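Long-range contact in ethanolamine utilization protein EutL (Clostridium perfringens E str. JGS1987, PDB 4TME), which forms part of the protein shell of the ethanolamine-utilization microcompartment and binds ethanolamine, which probably controls opening of its pore: residues A164-F176 / G186-A199. Sequence-based numbering, arbitrary orientation.
Sequences ALKAADVEMCEFF and GALLTGSQSACKAA. With ETA (ethanolamine), chain J.
E171 and T190 exchange backbone bonds in an antiparallel beta hairpin of a BMC domain (E171 N to T190 O, 2.8 Å). A classic bulge follows: L188 O takes a bond from C173 N and a weak one from E174 N, L188 N returns one to E174 O, and F176 and G186 exchange bonds, F176 N lying above the G186 carbonyl plane.

On the face of M172, A187 and L189, covered by helix 154-167, L189 CD1 touches V170 CG2 (3.9 Å), and the L165 and L189 side chains cross roughly perpendicularly. Bends at chi2 and chi3 bring M172 CE to A187 CB (3.8 Å). Just past helix 154-167, A168 CB lies 3.3 Å from A195 O, small alanines allowing close approach. Water bridges D169 O and S192 N.

On the other face, C173 SG rests on T190 CG2 (3.4 Å), while T190 OG1 bonds to A146 O. With CG beside its backbone N (chi1 -48°), the F176 ring lies across G186, CZ reaching L188 CG (3.6 Å). Ethanolamine CA lies 3.5 Å above the ring plane, offset toward the rim; pairing and leucine packing probably help hold this apolar pocket wall, while D45 and T180 hydrogen-bond the ligand.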
loop_
_atom_site.group_PDB
_atom_site.type_symbol
_atom_site.label_atom_id
_atom_site.label_comp_id
_atom_site.label_asym_id
_atom_site.label_seq_id
_atom_site.Cartn_x
_atom_site.Cartn_y
_atom_site.Cartn_z
ATOM N N ALA C 164 12.987 4.677 -23.876
ATOM C CA ALA C 164 11.839 4.977 -24.715
ATOM C C ALA C 164 11.840 6.464 -25.098
ATOM O O ALA C 164 11.600 6.813 -26.256
ATOM C CB ALA C 164 10.564 4.609 -24.011
ATOM N N LEU C 165 12.148 7.329 -24.121
ATOM C CA LEU C 165 12.185 8.772 -24.360
ATOM C C LEU C 165 13.287 9.158 -25.345
ATOM O O LEU C 165 13.130 10.067 -26.167
ATOM C CB LEU C 165 12.364 9.521 -23.031
ATOM C CG LEU C 165 11.135 9.499 -22.107
ATOM C CD1 LEU C 165 11.552 9.880 -20.724
ATOM C CD2 LEU C 165 10.063 10.446 -22.607
ATOM N N LYS C 166 14.425 8.476 -25.268
ATOM C CA LYS C 166 15.521 8.757 -26.169
ATOM C C LYS C 166 15.256 8.250 -27.593
ATOM O O LYS C 166 15.757 8.822 -28.563
ATOM C CB LYS C 166 16.796 8.156 -25.599
ATOM C CG LYS C 166 17.341 9.012 -24.450
ATOM C CD LYS C 166 18.348 8.273 -23.615
ATOM C CE LYS C 166 19.070 9.233 -22.663
ATOM N NZ LYS C 166 19.968 8.473 -21.777
ATOM N N ALA C 167 14.445 7.206 -27.708
ATOM C CA ALA C 167 14.265 6.501 -28.987
ATOM C C ALA C 167 13.251 7.153 -29.910
ATOM O O ALA C 167 13.266 6.920 -31.124
ATOM C CB ALA C 167 13.840 5.071 -28.732
ATOM N N ALA C 168 12.378 7.967 -29.350
ATOM C CA ALA C 168 11.181 8.363 -30.064
ATOM C C ALA C 168 10.862 9.820 -29.801
ATOM O O ALA C 168 11.172 10.345 -28.733
ATOM C CB ALA C 168 10.018 7.471 -29.642
ATOM N N ASP C 169 10.227 10.460 -30.775
ATOM C CA ASP C 169 9.800 11.844 -30.636
ATOM C C ASP C 169 8.513 11.903 -29.826
ATOM O O ASP C 169 7.425 12.157 -30.368
ATOM C CB ASP C 169 9.598 12.492 -32.015
ATOM C CG ASP C 169 9.465 14.007 -31.937
ATOM O OD1 ASP C 169 9.714 14.567 -30.850
ATOM O OD2 ASP C 169 9.126 14.640 -32.967
ATOM N N VAL C 170 8.646 11.645 -28.529
ATOM C CA VAL C 170 7.513 11.607 -27.607
ATOM C C VAL C 170 7.703 12.530 -26.400
ATOM O O VAL C 170 8.836 12.886 -26.036
ATOM C CB VAL C 170 7.262 10.170 -27.096
ATOM C CG1 VAL C 170 6.804 9.278 -28.254
ATOM C CG2 VAL C 170 8.501 9.611 -26.412
ATOM N N GLU C 171 6.578 12.925 -25.807
ATOM C CA GLU C 171 6.531 13.803 -24.645
ATOM C C GLU C 171 5.991 13.057 -23.445
ATOM O O GLU C 171 5.086 12.234 -23.564
ATOM C CB GLU C 171 5.636 15.016 -24.892
ATOM C CG GLU C 171 5.992 15.847 -26.111
ATOM C CD GLU C 171 5.042 17.014 -26.289
ATOM O OE1 GLU C 171 3.971 16.830 -26.919
ATOM O OE2 GLU C 171 5.363 18.111 -25.786
ATOM N N MET C 172 6.543 13.370 -22.284
ATOM C CA MET C 172 6.075 12.853 -21.017
ATOM C C MET C 172 4.736 13.504 -20.667
ATOM O O MET C 172 4.622 14.737 -20.696
ATOM C CB MET C 172 7.140 13.134 -19.949
ATOM C CG MET C 172 6.730 12.892 -18.521
ATOM S SD MET C 172 6.294 11.191 -18.241
ATOM C CE MET C 172 7.865 10.347 -17.978
ATOM N N CYS C 173 3.712 12.689 -20.392
ATOM C CA CYS C 173 2.412 13.201 -19.959
ATOM C C CYS C 173 2.112 12.916 -18.491
ATOM O O CYS C 173 1.700 13.811 -17.745
ATOM C CB CYS C 173 1.303 12.605 -20.819
ATOM S SG CYS C 173 1.496 13.071 -22.499
ATOM N N GLU C 174 2.313 11.670 -18.086
ATOM C CA GLU C 174 2.044 11.241 -16.727
ATOM C C GLU C 174 3.068 10.197 -16.313
ATOM O O GLU C 174 3.344 9.261 -17.071
ATOM C CB GLU C 174 0.628 10.665 -16.609
ATOM C CG GLU C 174 0.230 10.251 -15.206
ATOM C CD GLU C 174 -0.335 11.408 -14.394
ATOM O OE1 GLU C 174 -1.463 11.259 -13.870
ATOM O OE2 GLU C 174 0.337 12.457 -14.274
ATOM N N PHE C 175 3.650 10.384 -15.132
ATOM C CA PHE C 175 4.679 9.495 -14.598
ATOM C C PHE C 175 4.056 8.670 -13.486
ATOM O O PHE C 175 3.471 9.242 -12.567
ATOM C CB PHE C 175 5.851 10.342 -14.070
ATOM C CG PHE C 175 6.955 9.570 -13.409
ATOM C CD1 PHE C 175 7.598 8.539 -14.073
ATOM C CD2 PHE C 175 7.406 9.921 -12.127
ATOM C CE1 PHE C 175 8.641 7.843 -13.467
ATOM C CE2 PHE C 175 8.449 9.236 -11.522
ATOM C CZ PHE C 175 9.074 8.204 -12.189
ATOM N N PHE C 176 4.143 7.348 -13.565
ATOM C CA PHE C 176 3.658 6.482 -12.504
ATOM C C PHE C 176 4.855 6.162 -11.619
ATOM O O PHE C 176 5.641 5.273 -11.946
ATOM C CB PHE C 176 3.071 5.175 -13.047
ATOM C CG PHE C 176 2.099 5.353 -14.188
ATOM C CD1 PHE C 176 1.061 6.248 -14.103
ATOM C CD2 PHE C 176 2.233 4.580 -15.330
ATOM C CE1 PHE C 176 0.147 6.375 -15.166
ATOM C CE2 PHE C 176 1.339 4.712 -16.398
ATOM C CZ PHE C 176 0.313 5.604 -16.304
ATOM N N GLY C 186 5.951 3.350 -14.404
ATOM C CA GLY C 186 5.973 3.569 -15.845
ATOM C C GLY C 186 5.457 4.945 -16.189
ATOM O O GLY C 186 5.635 5.879 -15.406
ATOM N N ALA C 187 4.822 5.087 -17.352
ATOM C CA ALA C 187 4.389 6.406 -17.793
ATOM C C ALA C 187 3.432 6.315 -18.964
ATOM O O ALA C 187 3.347 5.285 -19.638
ATOM C CB ALA C 187 5.588 7.263 -18.200
ATOM N N LEU C 188 2.745 7.422 -19.188
ATOM C CA LEU C 188 2.034 7.689 -20.427
ATOM C C LEU C 188 2.827 8.711 -21.216
ATOM O O LEU C 188 3.098 9.818 -20.711
ATOM C CB LEU C 188 0.630 8.245 -20.176
ATOM C CG LEU C 188 -0.317 7.416 -19.306
ATOM C CD1 LEU C 188 -1.647 8.153 -19.067
ATOM C CD2 LEU C 188 -0.557 6.045 -19.927
ATOM N N LEU C 189 3.204 8.359 -22.443
ATOM C CA LEU C 189 3.926 9.278 -23.322
ATOM C C LEU C 189 3.049 9.575 -24.525
ATOM O O LEU C 189 2.272 8.723 -24.928
ATOM C CB LEU C 189 5.258 8.694 -23.812
ATOM C CG LEU C 189 6.138 8.034 -22.742
ATOM C CD1 LEU C 189 7.417 7.495 -23.371
ATOM C CD2 LEU C 189 6.474 9.034 -21.629
ATOM N N THR C 190 3.183 10.752 -25.119
ATOM C CA THR C 190 2.387 11.060 -26.316
ATOM C C THR C 190 3.246 11.538 -27.475
ATOM O O THR C 190 4.373 11.991 -27.294
ATOM C CB THR C 190 1.284 12.107 -26.026
ATOM O OG1 THR C 190 0.364 12.150 -27.132
ATOM C CG2 THR C 190 1.860 13.513 -25.814
ATOM N N GLY C 191 2.681 11.426 -28.672
ATOM C CA GLY C 191 3.332 11.843 -29.905
ATOM C C GLY C 191 2.523 11.290 -31.063
ATOM O O GLY C 191 1.373 10.880 -30.866
ATOM N N SER C 192 3.102 11.268 -32.259
ATOM C CA SER C 192 2.431 10.650 -33.394
ATOM C C SER C 192 2.241 9.156 -33.119
ATOM O O SER C 192 2.866 8.600 -32.212
ATOM C CB SER C 192 3.225 10.856 -34.672
ATOM O OG SER C 192 4.416 10.095 -34.654
ATOM N N GLN C 193 1.389 8.495 -33.893
ATOM C CA GLN C 193 1.189 7.061 -33.684
ATOM C C GLN C 193 2.491 6.279 -33.928
ATOM O O GLN C 193 2.799 5.345 -33.185
ATOM C CB GLN C 193 0.059 6.541 -34.580
ATOM C CG GLN C 193 -1.307 6.968 -34.046
ATOM C CD GLN C 193 -2.465 6.497 -34.893
ATOM O OE1 GLN C 193 -2.298 5.705 -35.822
ATOM N NE2 GLN C 193 -3.654 6.992 -34.578
ATOM N N SER C 194 3.265 6.684 -34.932
ATOM C CA SER C 194 4.525 6.002 -35.230
ATOM C C SER C 194 5.548 6.256 -34.106
ATOM O O SER C 194 6.287 5.345 -33.716
ATOM C CB SER C 194 5.063 6.426 -36.603
ATOM O OG SER C 194 5.607 7.735 -36.602
ATOM N N ALA C 195 5.557 7.461 -33.545
ATOM C CA ALA C 195 6.466 7.754 -32.428
ATOM C C ALA C 195 6.079 6.990 -31.170
ATOM O O ALA C 195 6.952 6.534 -30.428
ATOM C CB ALA C 195 6.500 9.241 -32.135
ATOM N N CYS C 196 4.782 6.848 -30.913
ATOM C CA CYS C 196 4.342 6.073 -29.750
ATOM C C CYS C 196 4.700 4.598 -29.947
ATOM O O CYS C 196 5.137 3.938 -29.014
ATOM C CB CYS C 196 2.842 6.242 -29.503
ATOM S SG CYS C 196 2.411 7.895 -28.875
ATOM N N LYS C 197 4.569 4.090 -31.168
ATOM C CA LYS C 197 4.956 2.706 -31.432
ATOM C C LYS C 197 6.468 2.497 -31.239
ATOM O O LYS C 197 6.911 1.486 -30.668
ATOM C CB LYS C 197 4.543 2.303 -32.846
ATOM C CG LYS C 197 4.993 0.909 -33.255
ATOM C CD LYS C 197 4.440 -0.163 -32.324
ATOM C CE LYS C 197 4.868 -1.560 -32.768
ATOM N NZ LYS C 197 4.545 -2.594 -31.746
ATOM N N ALA C 198 7.261 3.464 -31.676
ATOM C CA ALA C 198 8.714 3.386 -31.502
ATOM C C ALA C 198 9.056 3.408 -29.995
ATOM O O ALA C 198 9.995 2.751 -29.546
ATOM C CB ALA C 198 9.396 4.513 -32.211
ATOM N N ALA C 199 8.297 4.171 -29.221
ATOM C CA ALA C 199 8.557 4.248 -27.781
ATOM C C ALA C 199 8.206 2.901 -27.138
ATOM O O ALA C 199 8.942 2.390 -26.279
ATOM C CB ALA C 199 7.755 5.389 -27.140
HETATM C CA ETA J . 0.081 2.583 -13.240
HETATM N N ETA J . -1.121 1.795 -13.187
HETATM C C ETA J . 1.256 1.633 -13.332
HETATM O O ETA J . 1.404 0.919 -12.117
HETATM O O HOH W 1 5.695 12.713 -32.336
#